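Local coordinates for oxalate biosynthetic component 1 (Burkholderia thailandensis, PDB 5IKY), which makes oxalate for quorum sensing-dependent oxalogenesis as a bifunctional enzyme that joins an alpha/beta serine hydrolase with an additional lyase activity, at residues Glu572-Ala580 with Phe636-Tyr646. Numbering follows the deposited sequence.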
loop_
_atom_site.group_PDB
_atom_site.type_symbol
_atom_site.label_atom_id
_atom_site.label_comp_id
_atom_site.label_asym_id
_atom_site.label_seq_id
_atom_site.Cartn_x
_atom_site.Cartn_y
_atom_site.Cartn_z
ATOM N N GLU A 572 0.001 -9.431 25.103
ATOM C CA GLU A 572 -1.140 -8.837 25.787
ATOM C C GLU A 572 -0.710 -8.153 27.082
ATOM O O GLU A 572 -1.273 -7.128 27.468
ATOM C CB GLU A 572 -2.200 -9.904 26.072
ATOM C CG GLU A 572 -3.597 -9.351 26.295
ATOM C CD GLU A 572 -4.633 -10.443 26.477
ATOM O OE1 GLU A 572 -5.480 -10.612 25.576
ATOM O OE2 GLU A 572 -4.604 -11.128 27.520
ATOM N N ASP A 573 0.293 -8.724 27.746
ATOM C CA ASP A 573 0.862 -8.129 28.953
ATOM C C ASP A 573 1.422 -6.739 28.667
ATOM O O ASP A 573 1.244 -5.811 29.458
ATOM C CB ASP A 573 1.960 -9.026 29.531
ATOM C CG ASP A 573 1.405 -10.200 30.314
ATOM O OD1 ASP A 573 0.373 -10.027 30.991
ATOM O OD2 ASP A 573 2.003 -11.295 30.259
ATOM N N ARG A 574 2.094 -6.604 27.529
ATOM C CA ARG A 574 2.689 -5.336 27.131
ATOM C C ARG A 574 1.622 -4.300 26.786
ATOM O O ARG A 574 1.801 -3.106 27.032
ATOM C CB ARG A 574 3.634 -5.539 25.944
ATOM C CG ARG A 574 4.954 -6.205 26.305
ATOM C CD ARG A 574 5.825 -6.420 25.073
ATOM N NE ARG A 574 5.739 -5.300 24.138
ATOM C CZ ARG A 574 6.426 -4.167 24.258
ATOM N NH1 ARG A 574 7.258 -3.998 25.276
ATOM N NH2 ARG A 574 6.280 -3.203 23.359
ATOM N N LEU A 575 0.514 -4.759 26.213
ATOM C CA LEU A 575 -0.600 -3.870 25.910
ATOM C C LEU A 575 -1.295 -3.449 27.198
ATOM O O LEU A 575 -1.703 -2.298 27.345
ATOM C CB LEU A 575 -1.596 -4.541 24.964
ATOM C CG LEU A 575 -2.846 -3.721 24.629
ATOM C CD1 LEU A 575 -2.468 -2.359 24.057
ATOM C CD2 LEU A 575 -3.737 -4.478 23.661
ATOM N N ALA A 576 -1.415 -4.388 28.131
ATOM C CA ALA A 576 -2.063 -4.121 29.410
ATOM C C ALA A 576 -1.278 -3.102 30.231
ATOM O O ALA A 576 -1.859 -2.216 30.855
ATOM C CB ALA A 576 -2.235 -5.413 30.194
ATOM N N ALA A 577 0.045 -3.234 30.224
ATOM C CA ALA A 577 0.906 -2.325 30.971
ATOM C C ALA A 577 0.853 -0.917 30.389
ATOM O O ALA A 577 0.840 0.070 31.126
ATOM C CB ALA A 577 2.335 -2.841 30.986
ATOM N N HIS A 578 0.822 -0.830 29.063
ATOM C CA HIS A 578 0.749 0.460 28.387
ATOM C C HIS A 578 -0.570 1.169 28.678
ATOM O O HIS A 578 -0.610 2.392 28.808
ATOM C CB HIS A 578 0.925 0.288 26.880
ATOM C CG HIS A 578 0.809 1.568 26.110
ATOM N ND1 HIS A 578 -0.231 1.823 25.242
ATOM C CD2 HIS A 578 1.601 2.666 26.082
ATOM C CE1 HIS A 578 -0.073 3.021 24.709
ATOM N NE2 HIS A 578 1.031 3.553 25.202
ATOM N N LEU A 579 -1.648 0.395 28.780
ATOM C CA LEU A 579 -2.964 0.953 29.079
ATOM C C LEU A 579 -3.077 1.347 30.548
ATOM O O LEU A 579 -3.866 2.222 30.905
ATOM C CB LEU A 579 -4.068 -0.044 28.719
ATOM C CG LEU A 579 -4.257 -0.356 27.233
ATOM C CD1 LEU A 579 -5.387 -1.354 27.039
ATOM C CD2 LEU A 579 -4.512 0.917 26.439
ATOM N N ALA A 580 -2.285 0.697 31.394
ATOM C CA ALA A 580 -2.286 0.993 32.821
ATOM C C ALA A 580 -1.242 2.053 33.165
ATOM O O ALA A 580 -0.824 2.178 34.317
ATOM C CB ALA A 580 -2.043 -0.273 33.624
ATOM N N PHE A 636 -12.979 -3.982 26.503
ATOM C CA PHE A 636 -11.748 -4.648 26.096
ATOM C C PHE A 636 -10.619 -4.295 27.054
ATOM O O PHE A 636 -9.861 -5.164 27.485
ATOM C CB PHE A 636 -11.370 -4.258 24.667
ATOM C CG PHE A 636 -10.070 -4.849 24.198
ATOM C CD1 PHE A 636 -10.024 -6.131 23.677
ATOM C CD2 PHE A 636 -8.894 -4.119 24.271
ATOM C CE1 PHE A 636 -8.833 -6.677 23.242
ATOM C CE2 PHE A 636 -7.697 -4.659 23.837
ATOM C CZ PHE A 636 -7.667 -5.939 23.322
ATOM N N ALA A 637 -10.519 -3.011 27.379
ATOM C CA ALA A 637 -9.520 -2.532 28.323
ATOM C C ALA A 637 -9.752 -3.147 29.698
ATOM O O ALA A 637 -8.813 -3.606 30.346
ATOM C CB ALA A 637 -9.550 -1.016 28.405
ATOM N N ARG A 638 -11.009 -3.155 30.133
ATOM C CA ARG A 638 -11.385 -3.788 31.391
ATOM C C ARG A 638 -11.048 -5.274 31.363
ATOM O O ARG A 638 -10.610 -5.846 32.361
ATOM C CB ARG A 638 -12.878 -3.601 31.666
ATOM C CG ARG A 638 -13.343 -2.154 31.669
ATOM C CD ARG A 638 -14.854 -2.061 31.845
ATOM N NE ARG A 638 -15.309 -2.703 33.076
ATOM C CZ ARG A 638 -16.113 -3.761 33.119
ATOM N NH1 ARG A 638 -16.561 -4.305 31.995
ATOM N NH2 ARG A 638 -16.475 -4.276 34.288
ATOM N N GLU A 639 -11.251 -5.887 30.204
ATOM C CA GLU A 639 -11.047 -7.319 30.033
ATOM C C GLU A 639 -9.571 -7.694 30.151
ATOM O O GLU A 639 -9.235 -8.828 30.492
ATOM C CB GLU A 639 -11.599 -7.762 28.677
ATOM C CG GLU A 639 -11.880 -9.245 28.553
ATOM C CD GLU A 639 -12.573 -9.588 27.247
ATOM O OE1 GLU A 639 -12.339 -8.879 26.244
ATOM O OE2 GLU A 639 -13.358 -10.557 27.228
ATOM N N LEU A 640 -8.696 -6.733 29.875
ATOM C CA LEU A 640 -7.257 -6.975 29.892
ATOM C C LEU A 640 -6.606 -6.602 31.222
ATOM O O LEU A 640 -5.629 -7.225 31.636
ATOM C CB LEU A 640 -6.578 -6.201 28.757
ATOM C CG LEU A 640 -6.212 -6.995 27.501
ATOM C CD1 LEU A 640 -7.435 -7.684 26.909
ATOM C CD2 LEU A 640 -5.549 -6.089 26.473
ATOM N N LEU A 641 -7.149 -5.588 31.888
ATOM C CA LEU A 641 -6.531 -5.061 33.099
ATOM C C LEU A 641 -6.968 -5.802 34.362
ATOM O O LEU A 641 -6.166 -6.014 35.270
ATOM C CB LEU A 641 -6.834 -3.568 33.238
ATOM C CG LEU A 641 -6.326 -2.685 32.095
ATOM C CD1 LEU A 641 -6.429 -1.213 32.458
ATOM C CD2 LEU A 641 -4.899 -3.048 31.722
ATOM N N VAL A 642 -8.239 -6.190 34.414
ATOM C CA VAL A 642 -8.787 -6.890 35.577
ATOM C C VAL A 642 -8.064 -8.201 35.938
ATOM O O VAL A 642 -7.735 -8.407 37.107
ATOM C CB VAL A 642 -10.298 -7.188 35.385
ATOM C CG1 VAL A 642 -10.780 -8.227 36.389
ATOM C CG2 VAL A 642 -11.106 -5.907 35.509
ATOM N N PRO A 643 -7.806 -9.088 34.952
ATOM C CA PRO A 643 -7.165 -10.350 35.349
ATOM C C PRO A 643 -5.760 -10.168 35.922
ATOM O O PRO A 643 -5.295 -11.017 36.682
ATOM C CB PRO A 643 -7.102 -11.144 34.036
ATOM C CG PRO A 643 -8.106 -10.508 33.145
ATOM C CD PRO A 643 -8.089 -9.062 33.506
ATOM N N ARG A 644 -5.102 -9.070 35.564
ATOM C CA ARG A 644 -3.722 -8.839 35.976
ATOM C C ARG A 644 -3.646 -8.014 37.256
ATOM O O ARG A 644 -2.579 -7.884 37.858
ATOM C CB ARG A 644 -2.947 -8.150 34.852
ATOM C CG ARG A 644 -3.277 -8.700 33.475
ATOM C CD ARG A 644 -2.258 -8.280 32.432
ATOM N NE ARG A 644 -2.670 -8.689 31.091
ATOM C CZ ARG A 644 -2.537 -9.922 30.610
ATOM N NH1 ARG A 644 -2.939 -10.201 29.380
ATOM N NH2 ARG A 644 -1.999 -10.876 31.358
ATOM N N GLY A 645 -4.779 -7.457 37.666
ATOM C CA GLY A 645 -4.850 -6.709 38.907
ATOM C C GLY A 645 -4.726 -5.208 38.736
ATOM O O GLY A 645 -4.659 -4.470 39.720
ATOM N N TYR A 646 -4.691 -4.748 37.490
ATOM C CA TYR A 646 -4.625 -3.318 37.217
ATOM C C TYR A 646 -5.952 -2.632 37.526
ATOM O O TYR A 646 -7.018 -3.242 37.431
ATOM C CB TYR A 646 -4.239 -3.057 35.759
ATOM C CG TYR A 646 -2.813 -3.414 35.413
ATOM C CD1 TYR A 646 -1.746 -2.806 36.061
ATOM C CD2 TYR A 646 -2.532 -4.346 34.423
ATOM C CE1 TYR A 646 -0.440 -3.124 35.740
ATOM C CE2 TYR A 646 -1.231 -4.671 34.095
ATOM C CZ TYR A 646 -0.189 -4.057 34.755
ATOM O OH TYR A 646 1.109 -4.380 34.431
#
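Arg-644 reaches across to two consecutive acids, Glu-572 and Asp-573, in a salt-bridge network joining cap-domain helices 562-579 and 629-641, where the latter ends in a Schellman motif. Arg-644 NH1 meets Glu-572 OE2 at 2.7 Å, near the guanidinium plane, whereas Asp-573 OD1 lies over one face and makes a salt bridge to Arg-644 NH2 at 2.5 Å; the carboxylates are turned 56° (Glu-572) and 73° (Asp-573) from that plane. The arginine chain runs extended from CG to NE, and NE passes 3.4 Å from Ala-576 CB. Behind the charges, Leu-640 packs CG against Glu-572 CG (3.7 Å) and CD2 against Leu-575 CD2, which also touches the edge of the Phe-636 ring. Leu-641 sets CD2 3.9 Å from Ala-576 CB. The axes of segments 572-579 and 636-641 approach to 9.6 Å and cross at -111°. Farther out, Arg-685 of helix 682-690 forms a second salt bridge to Glu-572 OE2, probably favouring the charged carboxylate, and the Tyr-568 hydroxyl is hydrogen-bonded to OE1. Gly-645, at positive phi, turns the chain and brings Tyr-646 back over the C-terminal end of helix 562-579, where Ala-580 CB makes a CH-pi contact 3.8 Å from the Tyr-646 ring centroid.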